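Local atomic coordinates of succinoglycan biosynthesis protein (Bacillus cereus ATCC 14579, PDB entry 3B55), a protein that is of unknown physiological role, but binds calcium and probably belongs to the erythromycin esterase-like hydrolases. Residues A[286-291]-A[325-330]; A[312-317]-A[321-326]. The protein carries 1 engineered substitution. One frame throughout, in Å; residues are numbered along the deposited sequence.

Contact 1: A[286-291]-A[325-330]; sequences AMYENA and GQHLAE
The helical segments 286-291 and 325-330 pass each other with their axes 9.0 Å apart at an angle of 44°, running broadly the same way, and Tyr288 and Leu328 bring the backbones nearest. They belong to the helical layer of an alpha/beta fold built on a mixed sheet: helix 278-298 leads into strand 301-306, and helix 324-332 lies on the beta-alpha-beta crossover from that strand to strand 336-344. The contact is small, buried and centred on the ring of Tyr288. His327 CB sits above one face, 3.3 Å from the ring centroid and almost on the ring normal, a close CH-pi contact. The two rings meet obliquely, their planes at 42° and their centroids 5.2 Å apart, and His327 CD2 comes alongside Tyr288 CB. The backbone sets His327 CB over the phenol, while a chi1 of -54°, with CG anti to the carbonyl carbon, sends the imidazole off toward Tyr288 CB.

Leu328 takes the edge of the same ring. Its CG lies in the ring plane, and CD2 reaches to 3.6 Å from Tyr288 CD1, the leucine and tyrosine side chains pointing opposite ways as they pass. One turn further along helix 278-298, Ala291 CB adds a looser touch on that same methyl. One face and one edge of the phenol are thus fixed by successive residues of the neighbouring helix. Elsewhere, Met287 packs on strand 167-172, and Glu289 is hydrogen bonded to Gln264 of helix 250-268.

A water lightly bridges the polar end of the contact. The Tyr288 hydroxyl makes weak bonds to Lys292 NZ and to this water, which donates a firmer bond, 2.8 Å from its oxygen, to His327 O.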
loop_
_atom_site.group_PDB
_atom_site.type_symbol
_atom_site.label_atom_id
_atom_site.label_comp_id
_atom_site.label_asym_id
_atom_site.label_seq_id
_atom_site.Cartn_x
_atom_site.Cartn_y
_atom_site.Cartn_z
ATOM N N ALA A 286 -8.089 4.951 -7.597
ATOM C CA ALA A 286 -8.567 3.583 -7.423
ATOM C C ALA A 286 -8.003 2.930 -6.153
ATOM O O ALA A 286 -8.750 2.320 -5.389
ATOM C CB ALA A 286 -8.196 2.740 -8.652
HETATM N N MSE A 287 -6.693 3.036 -5.936
HETATM C CA MSE A 287 -6.080 2.444 -4.743
HETATM C C MSE A 287 -6.715 3.044 -3.495
HETATM O O MSE A 287 -6.949 2.348 -2.505
HETATM C CB MSE A 287 -4.566 2.695 -4.711
HETATM C CG MSE A 287 -3.798 2.091 -5.884
HETATM SE SE MSE A 287 -2.069 1.336 -5.374
HETATM C CE MSE A 287 -1.072 2.972 -5.143
ATOM N N TYR A 288 -6.980 4.344 -3.559
ATOM C CA TYR A 288 -7.603 5.094 -2.468
ATOM C C TYR A 288 -8.987 4.528 -2.199
ATOM O O TYR A 288 -9.342 4.259 -1.049
ATOM C CB TYR A 288 -7.732 6.574 -2.863
ATOM C CG TYR A 288 -8.912 7.301 -2.251
ATOM C CD1 TYR A 288 -9.005 7.493 -0.871
ATOM C CD2 TYR A 288 -9.929 7.820 -3.055
ATOM C CE1 TYR A 288 -10.077 8.183 -0.307
ATOM C CE2 TYR A 288 -11.009 8.521 -2.499
ATOM C CZ TYR A 288 -11.076 8.698 -1.125
ATOM O OH TYR A 288 -12.132 9.384 -0.558
ATOM N N GLU A 289 -9.756 4.357 -3.275
ATOM C CA GLU A 289 -11.121 3.842 -3.192
ATOM C C GLU A 289 -11.162 2.441 -2.605
ATOM O O GLU A 289 -12.054 2.115 -1.823
ATOM C CB GLU A 289 -11.784 3.825 -4.581
ATOM C CG GLU A 289 -11.973 5.196 -5.214
ATOM C CD GLU A 289 -12.817 5.149 -6.487
ATOM O OE1 GLU A 289 -12.942 4.054 -7.085
ATOM O OE2 GLU A 289 -13.338 6.213 -6.898
ATOM N N ASN A 290 -10.191 1.617 -2.981
ATOM C CA ASN A 290 -10.138 0.249 -2.488
ATOM C C ASN A 290 -9.762 0.203 -1.017
ATOM O O ASN A 290 -10.251 -0.646 -0.278
ATOM C CB ASN A 290 -9.158 -0.567 -3.336
ATOM C CG ASN A 290 -9.654 -0.743 -4.762
ATOM O OD1 ASN A 290 -8.880 -1.028 -5.685
ATOM N ND2 ASN A 290 -10.960 -0.575 -4.947
ATOM N N ALA A 291 -8.901 1.126 -0.595
ATOM C CA ALA A 291 -8.486 1.199 0.798
ATOM C C ALA A 291 -9.644 1.776 1.615
ATOM O O ALA A 291 -9.866 1.383 2.762
ATOM C CB ALA A 291 -7.264 2.082 0.929
ATOM N N GLY A 325 -2.590 8.656 -0.630
ATOM C CA GLY A 325 -2.498 9.269 0.682
ATOM C C GLY A 325 -3.137 10.637 0.795
ATOM O O GLY A 325 -3.575 11.023 1.878
ATOM N N GLN A 326 -3.183 11.393 -0.298
ATOM C CA GLN A 326 -3.808 12.711 -0.241
ATOM C C GLN A 326 -5.328 12.579 -0.222
ATOM O O GLN A 326 -6.015 13.357 0.444
ATOM C CB GLN A 326 -3.382 13.564 -1.433
ATOM C CG GLN A 326 -1.927 13.977 -1.384
ATOM C CD GLN A 326 -1.465 14.564 -2.690
ATOM O OE1 GLN A 326 -1.427 15.781 -2.859
ATOM N NE2 GLN A 326 -1.134 13.698 -3.638
ATOM N N HIS A 327 -5.844 11.586 -0.946
ATOM C CA HIS A 327 -7.284 11.353 -1.002
ATOM C C HIS A 327 -7.724 10.847 0.358
ATOM O O HIS A 327 -8.770 11.229 0.859
ATOM C CB HIS A 327 -7.633 10.299 -2.062
ATOM C CG HIS A 327 -7.090 10.597 -3.424
ATOM N ND1 HIS A 327 -7.367 11.766 -4.099
ATOM C CD2 HIS A 327 -6.324 9.851 -4.256
ATOM C CE1 HIS A 327 -6.799 11.726 -5.292
ATOM N NE2 HIS A 327 -6.162 10.574 -5.413
ATOM N N LEU A 328 -6.918 9.967 0.947
ATOM C CA LEU A 328 -7.237 9.419 2.257
ATOM C C LEU A 328 -7.263 10.503 3.338
ATOM O O LEU A 328 -8.233 10.604 4.084
ATOM C CB LEU A 328 -6.237 8.328 2.632
ATOM C CG LEU A 328 -6.389 7.016 1.862
ATOM C CD1 LEU A 328 -5.162 6.141 2.080
ATOM C CD2 LEU A 328 -7.655 6.310 2.304
ATOM N N ALA A 329 -6.207 11.308 3.427
ATOM C CA ALA A 329 -6.167 12.377 4.426
ATOM C C ALA A 329 -7.342 13.333 4.214
ATOM O O ALA A 329 -7.994 13.765 5.167
ATOM C CB ALA A 329 -4.856 13.150 4.326
ATOM N N GLU A 330 -7.600 13.643 2.948
ATOM C CA GLU A 330 -8.674 14.538 2.547
ATOM C C GLU A 330 -10.058 14.027 2.955
ATOM O O GLU A 330 -10.940 14.805 3.318
ATOM C CB GLU A 330 -8.597 14.754 1.026
ATOM C CG GLU A 330 -9.746 15.539 0.406
ATOM C CD GLU A 330 -9.433 15.964 -1.022
ATOM O OE1 GLU A 330 -8.792 15.172 -1.754
ATOM O OE2 GLU A 330 -9.830 17.082 -1.411
HETATM O O HOH W 1 -10.641 12.312 -0.990
#

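Contact 2: A[312-317]-A[321-326]; sequences KTNMLS and PKVAGQ
Gln326 N donates to Val323 O at 2.9 Å, a bond that forms the first turn of helix 324-332, with Val323 at the N-cap position, and both side chains meet segment 312-317. Gln326 runs extended beyond CG along the loop: its CG lies 3.3 Å from Lys312 O, and its amide reaches over Asn314 CB, with CD 3.8 Å from that carbon. The amide planes of Asn314 and Gln326 are inclined by 52°.

Val323 meets the loop with both methyls. Its chi1 of -78° sets CG1 anti to the carbonyl carbon, facing Leu316 CD2 at 4.1 Å, and CG2 between N and the carbonyl carbon, facing Thr313 O and Asn314 CA, both at 4.0 Å. Lys312 NZ anchors the loop to Tyr336 O, while Ala324 N, at the start of the helix, bonds to Asp284 OD2 of helix 278-298.

The side chain of Leu316 is about 7 Å from the bound calcium ion, whose ligands include His85 and Glu113. The Val323 methyls, and the Gln326 side chain laid against the backbone of Lys312 and Asn314, thus join the start of the helix to a loop that runs close to the metal site.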
loop_
_atom_site.group_PDB
_atom_site.type_symbol
_atom_site.label_atom_id
_atom_site.label_comp_id
_atom_site.label_asym_id
_atom_site.label_seq_id
_atom_site.Cartn_x
_atom_site.Cartn_y
_atom_site.Cartn_z
ATOM N N LYS A 312 0.805 12.064 3.176
ATOM C CA LYS A 312 -0.329 12.974 3.058
ATOM C C LYS A 312 -0.085 14.053 2.017
ATOM O O LYS A 312 -0.982 14.838 1.707
ATOM C CB LYS A 312 -0.656 13.604 4.412
ATOM C CG LYS A 312 -1.147 12.609 5.465
ATOM C CD LYS A 312 -1.421 13.327 6.789
ATOM C CE LYS A 312 -1.740 12.369 7.922
ATOM N NZ LYS A 312 -3.100 11.775 7.853
ATOM N N THR A 313 1.134 14.098 1.488
ATOM C CA THR A 313 1.479 15.059 0.451
ATOM C C THR A 313 2.082 14.247 -0.678
ATOM O O THR A 313 2.487 13.103 -0.470
ATOM C CB THR A 313 2.495 16.106 0.935
ATOM O OG1 THR A 313 3.682 15.447 1.397
ATOM C CG2 THR A 313 1.903 16.937 2.062
ATOM N N ASN A 314 2.132 14.843 -1.865
ATOM C CA ASN A 314 2.647 14.184 -3.061
ATOM C C ASN A 314 4.159 14.277 -3.229
ATOM O O ASN A 314 4.671 15.311 -3.631
ATOM C CB ASN A 314 1.953 14.785 -4.292
ATOM C CG ASN A 314 2.170 13.965 -5.561
ATOM O OD1 ASN A 314 1.557 14.239 -6.600
ATOM N ND2 ASN A 314 3.030 12.957 -5.483
HETATM N N MSE A 315 4.870 13.193 -2.931
HETATM C CA MSE A 315 6.324 13.185 -3.082
HETATM C C MSE A 315 6.708 12.491 -4.392
HETATM O O MSE A 315 7.880 12.419 -4.745
HETATM C CB MSE A 315 6.996 12.479 -1.893
HETATM C CG MSE A 315 6.736 10.989 -1.784
HETATM SE SE MSE A 315 7.801 10.161 -0.378
HETATM C CE MSE A 315 6.610 10.429 1.101
ATOM N N LEU A 316 5.696 12.001 -5.105
ATOM C CA LEU A 316 5.865 11.313 -6.383
ATOM C C LEU A 316 5.359 12.212 -7.507
ATOM O O LEU A 316 5.023 11.739 -8.599
ATOM C CB LEU A 316 5.053 10.011 -6.389
ATOM C CG LEU A 316 5.670 8.676 -5.965
ATOM C CD1 LEU A 316 6.931 8.867 -5.148
ATOM C CD2 LEU A 316 4.625 7.900 -5.186
ATOM N N SER A 317 5.310 13.510 -7.240
ATOM C CA SER A 317 4.816 14.464 -8.222
ATOM C C SER A 317 5.501 14.408 -9.594
ATOM O O SER A 317 4.993 14.987 -10.554
ATOM C CB SER A 317 4.887 15.888 -7.652
ATOM O OG SER A 317 6.158 16.160 -7.091
ATOM N N PRO A 321 -0.207 13.126 -10.256
ATOM C CA PRO A 321 -0.793 14.449 -10.031
ATOM C C PRO A 321 -1.212 14.497 -8.561
ATOM O O PRO A 321 -1.131 15.537 -7.900
ATOM C CB PRO A 321 -1.996 14.458 -10.975
ATOM C CG PRO A 321 -1.602 13.467 -12.049
ATOM C CD PRO A 321 -1.001 12.365 -11.232
ATOM N N LYS A 322 -1.672 13.344 -8.076
ATOM C CA LYS A 322 -2.108 13.153 -6.696
ATOM C C LYS A 322 -1.907 11.682 -6.350
ATOM O O LYS A 322 -1.989 10.817 -7.227
ATOM C CB LYS A 322 -3.589 13.490 -6.530
ATOM C CG LYS A 322 -3.961 14.942 -6.820
ATOM C CD LYS A 322 -5.407 15.231 -6.404
ATOM C CE LYS A 322 -5.528 15.532 -4.909
ATOM N NZ LYS A 322 -6.410 14.584 -4.165
ATOM N N VAL A 323 -1.657 11.400 -5.074
ATOM C CA VAL A 323 -1.450 10.034 -4.609
ATOM C C VAL A 323 -2.528 9.613 -3.614
ATOM O O VAL A 323 -3.184 10.451 -3.000
ATOM C CB VAL A 323 -0.072 9.872 -3.951
ATOM C CG1 VAL A 323 1.007 9.774 -5.028
ATOM C CG2 VAL A 323 0.197 11.037 -3.038
ATOM N N ALA A 324 -2.691 8.303 -3.457
ATOM C CA ALA A 324 -3.699 7.733 -2.571
ATOM C C ALA A 324 -3.761 8.388 -1.202
ATOM O O ALA A 324 -4.846 8.637 -0.678
ATOM C CB ALA A 324 -3.463 6.235 -2.422
ATOM N N GLY A 325 -2.590 8.656 -0.630
ATOM C CA GLY A 325 -2.498 9.269 0.682
ATOM C C GLY A 325 -3.137 10.637 0.795
ATOM O O GLY A 325 -3.575 11.023 1.878
ATOM N N GLN A 326 -3.183 11.393 -0.298
ATOM C CA GLN A 326 -3.808 12.711 -0.241
ATOM C C GLN A 326 -5.328 12.579 -0.222
ATOM O O GLN A 326 -6.015 13.357 0.444
ATOM C CB GLN A 326 -3.382 13.564 -1.433
ATOM C CG GLN A 326 -1.927 13.977 -1.384
ATOM C CD GLN A 326 -1.465 14.564 -2.690
ATOM O OE1 GLN A 326 -1.427 15.781 -2.859
ATOM N NE2 GLN A 326 -1.134 13.698 -3.638
#

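In the fold
From the N terminus, the chain enters contact 1 on helix 278-298, continues through strand 301-306 and helix 307-310 into the loop 312-317, turns back at 321-326 and runs into helix 324-332, where contact 1 is completed. Contact 2 therefore closes a short local loop that lies within the span 286-330 and overlaps its closing end, the two sharing Gly325 and Gln326. Their joint is reinforced by Ala329 CB packing on Lys312 CG and by a long, weak ion pair between Lys322 and Glu330. Together they tie helix 278-298 to helix 324-332, and the start of the latter to the loop beside the calcium site.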